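Local coordinates for coenzyme F420-dependent N(5),N(10)-methenyltetrahydromethanopterin reductase-related protein (Desulfurobacterium thermolithotrophum DSM 11699, PDB 6HUZ) that binds the iron-guanylylpyridinol cofactor and, as a bacterial paralog of [Fe]-hydrogenase, uses tetrahydrofolate derivatives as substrates, at residues N110-T115 against E178-L183; M119-L124 against F142-P147; G257-L262 against E296-L301; S273-K278 against P282-A287. All blocks are in the same frame, centred on the assembly; numbering follows the deposited sequence. Where two conformers were deposited one is given.

Interaction 1: N110-T115 against E178-L183; sequences NAVICT and EKLKKL. With EDO (1,2-ethanediol), chain F.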
# COMPACT_ATOMS: atom_id res chain seq x y z
N ASN A 110 -36.84 8.39 -8.96
CA ASN A 110 -36.05 8.11 -7.75
C ASN A 110 -35.46 6.69 -7.72
O ASN A 110 -35.09 6.22 -6.65
CB ASN A 110 -36.84 8.41 -6.48
CG ASN A 110 -37.40 9.82 -6.46
OD1 ASN A 110 -36.69 10.81 -6.66
ND2 ASN A 110 -38.69 9.94 -6.21
N ALA A 111 -35.35 6.01 -8.87
CA ALA A 111 -34.76 4.67 -8.90
C ALA A 111 -33.26 4.78 -8.55
O ALA A 111 -32.68 5.86 -8.70
CB ALA A 111 -34.89 4.08 -10.29
N VAL A 112 -32.63 3.67 -8.11
CA VAL A 112 -31.19 3.67 -7.80
C VAL A 112 -30.54 2.58 -8.67
O VAL A 112 -31.07 1.49 -8.79
CB VAL A 112 -30.87 3.51 -6.27
CG1 VAL A 112 -31.58 2.30 -5.67
CG2 VAL A 112 -29.34 3.46 -5.99
N ILE A 113 -29.40 2.91 -9.32
CA ILE A 113 -28.65 1.99 -10.16
C ILE A 113 -27.49 1.49 -9.28
O ILE A 113 -26.80 2.31 -8.69
CB ILE A 113 -28.12 2.72 -11.44
CG1 ILE A 113 -29.26 2.96 -12.43
CG2 ILE A 113 -26.96 1.95 -12.08
CD1 ILE A 113 -28.92 3.92 -13.58
N CYS A 114 -27.29 0.16 -9.19
CA CYS A 114 -26.24 -0.43 -8.37
C CYS A 114 -25.27 -1.22 -9.18
O CYS A 114 -25.70 -2.02 -10.01
CB CYS A 114 -26.83 -1.33 -7.29
SG CYS A 114 -27.97 -0.50 -6.17
N THR A 115 -23.95 -1.04 -8.92
CA THR A 115 -22.99 -1.86 -9.64
C THR A 115 -22.61 -2.98 -8.69
O THR A 115 -22.98 -2.95 -7.51
CB THR A 115 -21.80 -1.05 -10.12
OG1 THR A 115 -21.18 -0.37 -9.01
CG2 THR A 115 -22.19 -0.09 -11.25
N GLU A 178 -31.64 3.20 2.13
CA GLU A 178 -32.55 2.39 2.98
C GLU A 178 -33.13 1.23 2.17
O GLU A 178 -33.25 0.13 2.69
CB GLU A 178 -33.68 3.24 3.57
CG GLU A 178 -33.24 4.17 4.70
CD GLU A 178 -32.44 3.53 5.82
OE1 GLU A 178 -32.88 2.49 6.36
OE2 GLU A 178 -31.36 4.08 6.15
N LYS A 179 -33.47 1.46 0.90
CA LYS A 179 -34.02 0.39 0.07
C LYS A 179 -32.99 -0.73 -0.10
O LYS A 179 -33.35 -1.89 0.01
CB LYS A 179 -34.45 0.92 -1.31
CG LYS A 179 -35.72 1.75 -1.29
CD LYS A 179 -36.21 2.00 -2.68
CE LYS A 179 -37.14 3.19 -2.75
NZ LYS A 179 -37.77 3.32 -4.09
N LEU A 180 -31.71 -0.36 -0.33
CA LEU A 180 -30.64 -1.34 -0.51
C LEU A 180 -30.42 -2.10 0.77
O LEU A 180 -30.35 -3.34 0.75
CB LEU A 180 -29.36 -0.64 -0.97
CG LEU A 180 -29.52 0.13 -2.29
CD1 LEU A 180 -28.19 0.68 -2.76
CD2 LEU A 180 -30.16 -0.74 -3.37
N LYS A 181 -30.36 -1.38 1.90
CA LYS A 181 -30.20 -2.01 3.21
C LYS A 181 -31.32 -3.05 3.43
O LYS A 181 -31.06 -4.13 3.96
CB LYS A 181 -30.27 -0.97 4.33
CG LYS A 181 -28.99 -0.21 4.53
CD LYS A 181 -29.17 0.98 5.48
CE LYS A 181 -29.40 0.57 6.92
NZ LYS A 181 -29.50 1.76 7.82
N LYS A 182 -32.57 -2.71 3.02
CA LYS A 182 -33.72 -3.61 3.17
C LYS A 182 -33.54 -4.85 2.29
O LYS A 182 -33.76 -5.97 2.76
CB LYS A 182 -35.03 -2.87 2.85
CG LYS A 182 -36.28 -3.67 3.15
CD LYS A 182 -37.52 -2.79 3.22
CE LYS A 182 -38.79 -3.47 2.73
NZ LYS A 182 -39.02 -4.80 3.37
N LEU A 183 -33.09 -4.69 1.02
CA LEU A 183 -32.86 -5.86 0.16
C LEU A 183 -31.90 -6.82 0.88
O LEU A 183 -32.16 -8.03 0.90
CB LEU A 183 -32.30 -5.45 -1.23
CG LEU A 183 -33.33 -4.81 -2.16
CD1 LEU A 183 -32.71 -4.42 -3.50
CD2 LEU A 183 -34.52 -5.73 -2.39
C1 EDO F . -33.94 -2.00 6.35
O1 EDO F . -32.95 -2.98 6.66
C2 EDO F . -33.28 -0.80 5.66
O2 EDO F . -34.21 0.20 5.28
O HOH W 1 -35.40 3.46 -5.30

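Interaction 2: M119-L124 against F142-P147; sequences MSILVL and FSTMHP. With FE9 (iron-guanylyl pyridinol cofactor), chain B.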
# COMPACT_ATOMS: atom_id res chain seq x y z
N MET A 119 -17.73 -3.19 -11.80
CA MET A 119 -17.69 -1.79 -12.21
C MET A 119 -17.72 -0.88 -11.02
O MET A 119 -18.60 -1.04 -10.18
CB MET A 119 -18.92 -1.49 -13.09
CG MET A 119 -19.07 -0.02 -13.50
SD MET A 119 -17.54 0.65 -14.20
CE MET A 119 -17.61 -0.07 -15.82
N SER A 120 -16.77 0.09 -10.92
CA SER A 120 -16.80 1.03 -9.81
C SER A 120 -18.02 1.93 -10.00
O SER A 120 -18.28 2.40 -11.12
CB SER A 120 -15.54 1.89 -9.80
OG SER A 120 -15.79 3.09 -9.10
N ILE A 121 -18.78 2.18 -8.92
CA ILE A 121 -19.96 3.03 -9.02
C ILE A 121 -19.56 4.46 -9.37
O ILE A 121 -20.34 5.16 -10.05
CB ILE A 121 -20.87 2.98 -7.74
CG1 ILE A 121 -22.25 3.63 -8.03
CG2 ILE A 121 -20.21 3.69 -6.53
CD1 ILE A 121 -23.15 3.02 -9.23
N LEU A 122 -18.37 4.90 -8.91
CA LEU A 122 -17.87 6.24 -9.17
C LEU A 122 -17.52 6.39 -10.64
O LEU A 122 -17.81 7.43 -11.22
CB LEU A 122 -16.67 6.59 -8.27
CG LEU A 122 -16.96 6.50 -6.75
CD1 LEU A 122 -15.78 7.06 -5.92
CD2 LEU A 122 -18.26 7.25 -6.38
N VAL A 123 -16.93 5.36 -11.24
CA VAL A 123 -16.60 5.40 -12.67
C VAL A 123 -17.91 5.47 -13.45
O VAL A 123 -18.05 6.32 -14.33
CB VAL A 123 -15.75 4.19 -13.11
CG1 VAL A 123 -15.61 4.12 -14.63
CG2 VAL A 123 -14.39 4.24 -12.45
N LEU A 124 -18.88 4.59 -13.14
CA LEU A 124 -20.15 4.61 -13.84
C LEU A 124 -20.89 5.94 -13.68
O LEU A 124 -21.41 6.46 -14.67
CB LEU A 124 -21.06 3.47 -13.38
CG LEU A 124 -22.43 3.42 -14.09
CD1 LEU A 124 -22.27 3.19 -15.56
CD2 LEU A 124 -23.33 2.35 -13.48
N PHE A 142 -27.13 6.44 -7.35
CA PHE A 142 -26.04 5.53 -7.71
C PHE A 142 -25.42 4.95 -6.47
O PHE A 142 -25.00 5.69 -5.60
CB PHE A 142 -24.95 6.26 -8.50
CG PHE A 142 -25.49 6.64 -9.85
CD1 PHE A 142 -26.19 7.82 -10.03
CD2 PHE A 142 -25.35 5.78 -10.94
CE1 PHE A 142 -26.68 8.16 -11.27
CE2 PHE A 142 -25.87 6.13 -12.17
CZ PHE A 142 -26.53 7.31 -12.33
N SER A 143 -25.37 3.62 -6.38
CA SER A 143 -24.79 2.95 -5.22
C SER A 143 -24.36 1.55 -5.64
O SER A 143 -24.09 1.35 -6.82
CB SER A 143 -25.81 2.89 -4.08
OG SER A 143 -25.27 2.33 -2.90
N THR A 144 -24.28 0.60 -4.71
CA THR A 144 -23.83 -0.75 -5.03
C THR A 144 -24.54 -1.81 -4.23
O THR A 144 -25.08 -1.55 -3.16
CB THR A 144 -22.27 -0.96 -4.68
OG1 THR A 144 -22.02 -0.90 -3.25
CG2 THR A 144 -21.32 0.02 -5.37
N MET A 145 -24.51 -3.04 -4.75
CA MET A 145 -25.04 -4.21 -4.07
C MET A 145 -23.93 -5.21 -4.32
O MET A 145 -24.12 -6.22 -4.97
CB MET A 145 -26.41 -4.65 -4.61
CG MET A 145 -27.58 -3.83 -4.01
SD MET A 145 -27.86 -3.97 -2.22
CE MET A 145 -28.53 -5.56 -2.10
N HIS A 146 -22.72 -4.87 -3.82
CA HIS A 146 -21.53 -5.68 -4.01
C HIS A 146 -21.59 -6.88 -3.05
O HIS A 146 -21.55 -6.71 -1.84
CB HIS A 146 -20.27 -4.84 -3.78
CG HIS A 146 -19.03 -5.49 -4.30
ND1 HIS A 146 -18.78 -6.83 -4.08
CD2 HIS A 146 -18.00 -4.96 -5.00
CE1 HIS A 146 -17.60 -7.07 -4.63
NE2 HIS A 146 -17.11 -5.98 -5.21
N PRO A 147 -21.71 -8.10 -3.62
CA PRO A 147 -21.79 -9.31 -2.78
C PRO A 147 -20.52 -9.64 -2.01
O PRO A 147 -20.63 -10.33 -0.99
CB PRO A 147 -22.17 -10.42 -3.76
CG PRO A 147 -21.75 -9.94 -5.09
CD PRO A 147 -21.75 -8.44 -5.07
O2 FE9 B . -17.07 -13.06 -10.63
FE FE9 B . -18.24 -10.96 -8.48
C1F FE9 B . -19.25 -12.41 -8.00
O1F FE9 B . -19.89 -13.30 -7.71
C2F FE9 B . -18.06 -10.56 -6.70
O2F FE9 B . -17.98 -10.30 -5.60
C8 FE9 B . -19.71 -9.76 -8.69
O18 FE9 B . -20.23 -9.18 -7.75
C7 FE9 B . -20.23 -9.52 -10.10
C6 FE9 B . -19.55 -10.54 -10.97
N1 FE9 B . -18.57 -11.35 -10.37
C5 FE9 B . -19.94 -10.70 -12.38
C5M FE9 B . -20.97 -9.78 -12.97
C4 FE9 B . -19.25 -11.72 -13.18
C3 FE9 B . -18.21 -12.57 -12.54
C3M FE9 B . -17.48 -13.65 -13.29
C2 FE9 B . -17.90 -12.34 -11.08
O3P FE9 B . -19.57 -11.79 -14.50
P1 FE9 B . -20.55 -12.90 -15.14
O1P FE9 B . -20.63 -14.04 -14.24
O2P FE9 B . -19.84 -13.43 -16.49
O5' FE9 B . -21.95 -12.18 -15.36
C5' FE9 B . -22.16 -11.21 -16.37
C4' FE9 B . -23.55 -11.47 -16.94
O4' FE9 B . -23.91 -10.43 -17.83
C1' FE9 B . -24.70 -10.99 -18.87
C2' FE9 B . -24.04 -12.32 -19.14
O2' FE9 B . -24.87 -13.27 -19.82
C3' FE9 B . -23.63 -12.77 -17.74
O3' FE9 B . -24.59 -13.64 -17.14
N9A FE9 B . -24.79 -10.05 -20.00
C4A FE9 B . -25.76 -9.16 -20.07
N3A FE9 B . -26.85 -8.92 -19.31
C2A FE9 B . -27.71 -7.95 -19.70
N2A FE9 B . -28.76 -7.71 -18.89
N1A FE9 B . -27.56 -7.22 -20.82
C6A FE9 B . -26.54 -7.42 -21.68
O6A FE9 B . -26.40 -6.72 -22.70
C5A FE9 B . -25.54 -8.43 -21.33
N7A FE9 B . -24.41 -8.91 -21.87
C8A FE9 B . -23.96 -9.89 -21.05
O HOH W 2 -16.12 -11.67 -8.65

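Interaction 3: G257-L262 against E296-L301; sequences GLIKLL and ETIPEL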
# COMPACT_ATOMS: atom_id res chain seq x y z
N GLY A 257 8.58 -4.48 -12.31
CA GLY A 257 9.33 -3.32 -11.86
C GLY A 257 9.41 -3.31 -10.34
O GLY A 257 10.46 -3.05 -9.78
N LEU A 258 8.30 -3.61 -9.69
CA LEU A 258 8.20 -3.67 -8.23
C LEU A 258 9.25 -4.63 -7.69
O LEU A 258 9.96 -4.29 -6.74
CB LEU A 258 6.81 -4.21 -7.84
CG LEU A 258 6.66 -4.49 -6.35
CD1 LEU A 258 6.66 -3.20 -5.54
CD2 LEU A 258 5.41 -5.28 -6.08
N ILE A 259 9.32 -5.82 -8.28
CA ILE A 259 10.27 -6.85 -7.84
C ILE A 259 11.73 -6.40 -8.08
O ILE A 259 12.55 -6.52 -7.17
CB ILE A 259 9.96 -8.20 -8.53
CG1 ILE A 259 8.60 -8.78 -8.04
CG2 ILE A 259 11.10 -9.19 -8.31
CD1 ILE A 259 7.96 -9.81 -9.04
N LYS A 260 12.06 -5.89 -9.28
CA LYS A 260 13.43 -5.47 -9.58
C LYS A 260 13.87 -4.27 -8.74
O LYS A 260 15.01 -4.24 -8.26
CB LYS A 260 13.56 -5.09 -11.06
CG LYS A 260 14.97 -4.65 -11.47
CD LYS A 260 15.97 -5.78 -11.34
CE LYS A 260 17.17 -5.60 -12.25
NZ LYS A 260 16.80 -5.67 -13.70
N LEU A 261 13.01 -3.29 -8.58
CA LEU A 261 13.43 -2.12 -7.81
C LEU A 261 13.48 -2.31 -6.30
O LEU A 261 14.41 -1.79 -5.69
CB LEU A 261 12.57 -0.93 -8.21
CG LEU A 261 12.73 -0.55 -9.70
CD1 LEU A 261 11.55 0.29 -10.18
CD2 LEU A 261 14.06 0.17 -9.94
N LEU A 262 12.54 -3.03 -5.66
CA LEU A 262 12.64 -3.16 -4.20
C LEU A 262 13.79 -4.08 -3.76
O LEU A 262 14.41 -3.84 -2.70
CB LEU A 262 11.32 -3.69 -3.60
CG LEU A 262 10.17 -2.71 -3.50
CD1 LEU A 262 8.92 -3.40 -2.96
CD2 LEU A 262 10.54 -1.54 -2.59
N GLU A 296 10.96 -19.50 -6.80
CA GLU A 296 10.49 -20.77 -7.36
C GLU A 296 9.01 -20.71 -7.70
O GLU A 296 8.56 -21.38 -8.63
CB GLU A 296 10.67 -21.92 -6.34
CG GLU A 296 12.01 -21.98 -5.64
CD GLU A 296 12.16 -23.16 -4.70
OE1 GLU A 296 12.98 -23.06 -3.75
OE2 GLU A 296 11.47 -24.18 -4.90
N THR A 297 8.25 -19.90 -6.94
CA THR A 297 6.81 -19.73 -7.08
C THR A 297 6.39 -18.83 -8.26
O THR A 297 5.33 -19.06 -8.85
CB THR A 297 6.21 -19.22 -5.74
OG1 THR A 297 6.55 -17.83 -5.53
CG2 THR A 297 6.66 -20.04 -4.52
N ILE A 298 7.21 -17.80 -8.58
CA ILE A 298 6.91 -16.85 -9.67
C ILE A 298 8.06 -16.68 -10.67
O ILE A 298 8.47 -15.55 -10.95
CB ILE A 298 6.46 -15.49 -9.06
CG1 ILE A 298 7.51 -14.94 -8.04
CG2 ILE A 298 5.09 -15.66 -8.40
CD1 ILE A 298 7.58 -13.45 -7.95
N PRO A 299 8.58 -17.78 -11.26
CA PRO A 299 9.69 -17.65 -12.22
C PRO A 299 9.40 -16.71 -13.39
O PRO A 299 10.29 -16.00 -13.85
CB PRO A 299 9.92 -19.09 -12.70
CG PRO A 299 8.63 -19.81 -12.37
CD PRO A 299 8.20 -19.19 -11.08
N GLU A 300 8.18 -16.72 -13.87
CA GLU A 300 7.81 -15.86 -14.98
C GLU A 300 8.02 -14.39 -14.63
O GLU A 300 8.44 -13.62 -15.50
CB GLU A 300 6.36 -16.12 -15.47
CG GLU A 300 5.24 -15.60 -14.57
CD GLU A 300 4.95 -16.47 -13.36
OE1 GLU A 300 5.67 -17.46 -13.13
OE2 GLU A 300 3.98 -16.15 -12.64
N LEU A 301 7.73 -13.98 -13.37
CA LEU A 301 7.91 -12.59 -12.95
C LEU A 301 9.36 -12.27 -12.71
O LEU A 301 9.80 -11.16 -13.03
CB LEU A 301 7.11 -12.30 -11.69
CG LEU A 301 5.58 -12.26 -11.85
CD1 LEU A 301 4.91 -11.82 -10.53
CD2 LEU A 301 5.16 -11.30 -12.96

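Interaction 4: S273-K278 against P282-A287; sequences SMILDK and PLTVTA. With GUE (5,10-Methenyltetrahydrofolate), chain C.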
# COMPACT_ATOMS: atom_id res chain seq x y z
N SER A 273 15.79 -8.30 11.04
CA SER A 273 15.99 -7.48 12.22
C SER A 273 14.70 -6.93 12.81
O SER A 273 14.74 -6.27 13.84
CB SER A 273 16.99 -6.37 11.94
OG SER A 273 18.28 -6.93 11.83
N MET A 274 13.56 -7.21 12.18
CA MET A 274 12.29 -6.74 12.72
C MET A 274 11.47 -7.93 13.24
O MET A 274 10.31 -7.77 13.62
CB MET A 274 11.56 -5.89 11.68
CG MET A 274 12.06 -4.45 11.62
SD MET A 274 11.81 -3.49 13.18
CE MET A 274 9.95 -3.58 13.35
N ILE A 275 12.09 -9.15 13.29
CA ILE A 275 11.42 -10.34 13.84
C ILE A 275 11.85 -10.26 15.31
O ILE A 275 12.86 -10.85 15.71
CB ILE A 275 11.88 -11.65 13.14
CG1 ILE A 275 11.44 -11.65 11.66
CG2 ILE A 275 11.33 -12.88 13.85
CD1 ILE A 275 12.14 -12.73 10.81
N LEU A 276 11.11 -9.47 16.11
CA LEU A 276 11.45 -9.24 17.52
C LEU A 276 10.67 -10.09 18.54
O LEU A 276 11.20 -10.32 19.63
CB LEU A 276 11.34 -7.74 17.83
CG LEU A 276 12.21 -6.85 16.92
CD1 LEU A 276 11.80 -5.38 17.01
CD2 LEU A 276 13.68 -7.01 17.23
N ASP A 277 9.46 -10.57 18.21
CA ASP A 277 8.67 -11.43 19.10
C ASP A 277 7.92 -12.40 18.22
O ASP A 277 6.79 -12.12 17.79
CB ASP A 277 7.69 -10.63 19.98
CG ASP A 277 6.93 -11.48 21.00
OD1 ASP A 277 7.02 -12.73 20.92
OD2 ASP A 277 6.25 -10.90 21.86
N LYS A 278 8.55 -13.54 17.92
CA LYS A 278 7.97 -14.56 17.04
C LYS A 278 6.52 -14.88 17.35
O LYS A 278 5.72 -14.95 16.42
CB LYS A 278 8.81 -15.84 17.07
CG LYS A 278 10.12 -15.72 16.30
CD LYS A 278 11.12 -16.79 16.73
CE LYS A 278 12.55 -16.29 16.79
NZ LYS A 278 13.32 -16.65 15.56
N PRO A 282 2.84 -13.23 13.70
CA PRO A 282 2.52 -14.29 12.71
C PRO A 282 2.75 -13.92 11.25
O PRO A 282 3.31 -14.70 10.51
CB PRO A 282 1.02 -14.54 12.93
CG PRO A 282 0.55 -13.43 13.79
CD PRO A 282 1.69 -12.95 14.58
N LEU A 283 2.28 -12.75 10.82
CA LEU A 283 2.48 -12.35 9.43
C LEU A 283 3.94 -12.10 9.09
O LEU A 283 4.37 -12.51 8.01
CB LEU A 283 1.64 -11.11 9.09
CG LEU A 283 0.14 -11.32 9.01
CD1 LEU A 283 -0.58 -10.00 8.81
CD2 LEU A 283 -0.23 -12.30 7.90
N THR A 284 4.72 -11.45 9.97
CA THR A 284 6.14 -11.19 9.64
C THR A 284 6.84 -12.52 9.39
O THR A 284 7.50 -12.75 8.36
CB THR A 284 6.86 -10.47 10.80
OG1 THR A 284 6.13 -9.31 11.21
CG2 THR A 284 8.28 -10.06 10.43
N VAL A 285 6.65 -13.43 10.34
CA VAL A 285 7.27 -14.74 10.23
C VAL A 285 6.79 -15.49 8.98
O VAL A 285 7.60 -16.10 8.27
CB VAL A 285 6.99 -15.51 11.53
CG1 VAL A 285 7.05 -17.00 11.30
CG2 VAL A 285 7.96 -15.08 12.62
N THR A 286 5.49 -15.45 8.70
CA THR A 286 4.95 -16.13 7.53
C THR A 286 5.50 -15.48 6.26
O THR A 286 5.84 -16.18 5.32
CB THR A 286 3.40 -16.11 7.57
OG1 THR A 286 2.98 -16.88 8.69
CG2 THR A 286 2.78 -16.75 6.33
N ALA A 287 5.55 -14.14 6.21
CA ALA A 287 6.06 -13.45 5.03
C ALA A 287 7.53 -13.75 4.83
O ALA A 287 7.96 -13.99 3.70
CB ALA A 287 5.83 -11.94 5.17
N1 GUE C . 15.40 -3.52 11.44
C2 GUE C . 15.45 -2.83 10.27
N3 GUE C . 15.45 -1.49 10.21
C4 GUE C . 15.42 -0.72 11.28
C6 GUE C . 15.97 -1.45 14.99
C1' GUE C . 13.37 3.94 17.39
C2' GUE C . 12.79 3.58 16.16
C3' GUE C . 13.18 2.40 15.52
C4' GUE C . 14.17 1.57 16.08
C5' GUE C . 14.75 1.95 17.30
O4 GUE C . 15.45 0.52 11.15
C4A GUE C . 15.41 -1.40 12.59
N5 GUE C . 15.31 -0.81 13.86
C7 GUE C . 15.29 -2.81 15.05
N8 GUE C . 15.36 -3.53 13.78
C8A GUE C . 15.39 -2.86 12.60
N2 GUE C . 15.46 -3.55 9.12
C9 GUE C . 15.37 -0.64 16.15
N10 GUE C . 14.65 0.41 15.43
C6' GUE C . 14.35 3.12 17.94
C11 GUE C . 12.96 5.21 18.10
O11 GUE C . 11.91 5.77 17.81
N GUE C . 13.78 5.72 19.03
CA GUE C . 13.55 7.03 19.64
C GUE C . 14.75 7.95 19.46
OX1 GUE C . 15.90 7.44 19.34
OX2 GUE C . 14.58 9.18 19.43
CB GUE C . 13.15 6.92 21.11
CG GUE C . 13.04 5.47 21.61
CD GUE C . 12.78 5.38 23.11
OE1 GUE C . 11.88 4.57 23.50
OE2 GUE C . 13.46 6.08 23.89
C1 GUE C . 14.59 0.20 14.16

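Interaction 1: N110-T115 against E178-L183
Val112, Cys114 and Leu180 make the apolar part of this contact between strand 112-115 and helix 174-186. Leu180 is the helix residue that touches the strand residues. Its CD2 meets Cys114 SG at 3.6 Å, and its CD1 comes equally near the same sulfur. The thiol thus rests against the forked end of the leucine. Val112 and Leu180 meet tip to tip, with CG1 to CD2 at 4.1 Å. Cys114 points at the helix, and with SG anti to its carbonyl carbon (chi1 -59°) the sulfur meets this fork. All three residues are buried. Leu180 also touches Ser143 and Val84, so it spans the neighbouring strands.

The polar part lies toward the start of the strand. No direct hydrogen bond crosses there, but one water does the linking. It donates to Asn110 O at 3.1 Å and accepts from Lys179 NZ at 2.7 Å. The ammonium group also forms a salt bridge with Glu83, just before strand 84-87.

The outer side of the helix carries a separate charge pair. Lys181 NZ and Glu178 OE2 form a weak salt bridge at 3.4 Å. An ethanediol molecule lies nearby against Glu178 and Lys181.

A helix packed by its apolar face on a parallel sheet is characteristic of the Rossmann-like N-terminal domain of the Hmd family.

Interaction 2: M119-L124 against F142-P147
Ile121, in the first turn of helix 121-127, lies over strand 141-144, with its CA 6.1 Å from that of Ser143. Its side chain does most of the touching. CG1 is anti to the backbone N (chi1 -167°), and the further bend at chi2 (58°) lays CD1 over the strand backbone. CD1 is 3.1 Å from Ser143 O, a tight fit for a methyl group on a carbonyl oxygen. The same CD1 reaches Phe142 CB at 3.8 Å and lies at the edge of the phenyl ring, in its plane. On the other flank Ile121 CB meets Thr144 CG2 at 3.8 Å, and the two side chains cross obliquely. The hydroxyl of Thr144 bonds to Leu160 O, which leaves its methyl for the isoleucine. Cut back to an alanine, this residue would lose CG1 and CD1, and the Ser143 carbonyl and the Phe142 edge would probably be left without their apolar neighbour.

Ser120 caps the helix. Its OG accepts weak bonds from the N-H groups of Leu122 and Val123.

Past the strand, the chain enters the pocket of the iron-guanylylpyridinol cofactor. His146 CE1 is 3.4 Å from the cofactor atom O2F, and Pro147 CG is 3.2 Å from O18. His146 is held at both ring nitrogens, by Asp204 and by Ala148 N.

Strand 141-144 lies beside strand 112-115. Helix 121-127 packs on one side of this pair, and helix 174-186 meets Ser143 and Met145 on the other.

Interaction 3: G257-L262 against E296-L301
Within 257-262, Ile259 makes the contact, through CD1. This methyl meets two side chains at once. Leu301 CB is 3.7 Å from it, and Ile298 CD1 is 3.8 Å away. The two isoleucines reach toward each other tip to tip. Leu301 instead crosses the Ile259 side chain at about a right angle and offers its CB and CD1. The contact is small and wholly apolar, and the three residues are buried.

Backbone shape brings the two partners together. Ile298 leaves the helical conformation between helix 294-297 and helix 299-306, and it holds the N-cap position of the second. Its CG1 sits between the backbone N and the carbonyl carbon (chi1 54°), and CD1 extends from there toward Ile259. A weak backbone bond from Leu301 N to Ile298 O, at 3.0 Å, closes the first turn.

Further out the contacts become polar. Glu300 pairs with Arg225 and Tyr221 of the second subunit, and Thr297 O also bonds to that Arg225. Lys260 NZ reaches Ala305 O in helix 299-306.

The last turn of the long helix 232-262 is thus packed against the joint between helices 294-297 and 299-306, close to the subunit interface.

Interaction 4: S273-K278 against P282-A287
Ile275 and Thr284 slide past each other in opposite directions, touching through Ile275 CG1 and Thr284 CG2 at 3.7 Å. The isoleucine's other branch, CG2, lies 4.2 Å from Val285 CG2. Lys278 adds its aliphatic part, with CG 4.3 Å from the same valine methyl, though this lysine is poorly ordered. Thr284 has its CG2 anti to the backbone N, which puts the methyl on the loop side. Its hydroxyl goes elsewhere, to Glu219 and Gln281.

The loop makes an inverse gamma turn at Ile275, closed by a weak bond from Leu276 N to Met274 O. Gln281, just before helix 282-292, holds this turn through its amide. Its NE2 bonds to Met274 O and its OE1 to the N-H groups of Leu276 and Asp277.

The start of the loop lines the methenyltetrahydrofolate site. Ser273 O accepts from the ligand N8 at 2.8 Å, with an N-H...O angle of 158°. Met274, bent at chi2 and chi3, folds over the pterin ring, with CG 3.5 Å from ligand N1 and SD 3.6 Å from ligand N8. Without the thioether, as with an alanine here, this part of the pterin would probably lose its cover and be less firmly held. Gly203 and Lys17 of the second subunit also bond to this ligand, and Met274 itself packs on Val208 of that subunit.

Interactions 1 and 2 share one sheet. Strands 112-115 and 141-144 are neighbours in it, and Ile113 O probably bonds to Ser143 N between them. Both contacts are buried, yet interaction 2 runs on into the cofactor pocket, while interaction 1 has a water bridge beside its apolar part. Interactions 3 and 4 belong to the helical part of the chain, with centres 22 Å apart. Interaction 4 is nested within the loop that interaction 3 closes, and both touch the second subunit. Interaction 3 is small, buried and apolar. Interaction 4 is only partly buried and borders the bound methenyltetrahydrofolate. None of the four has a direct hydrogen bond between its segments.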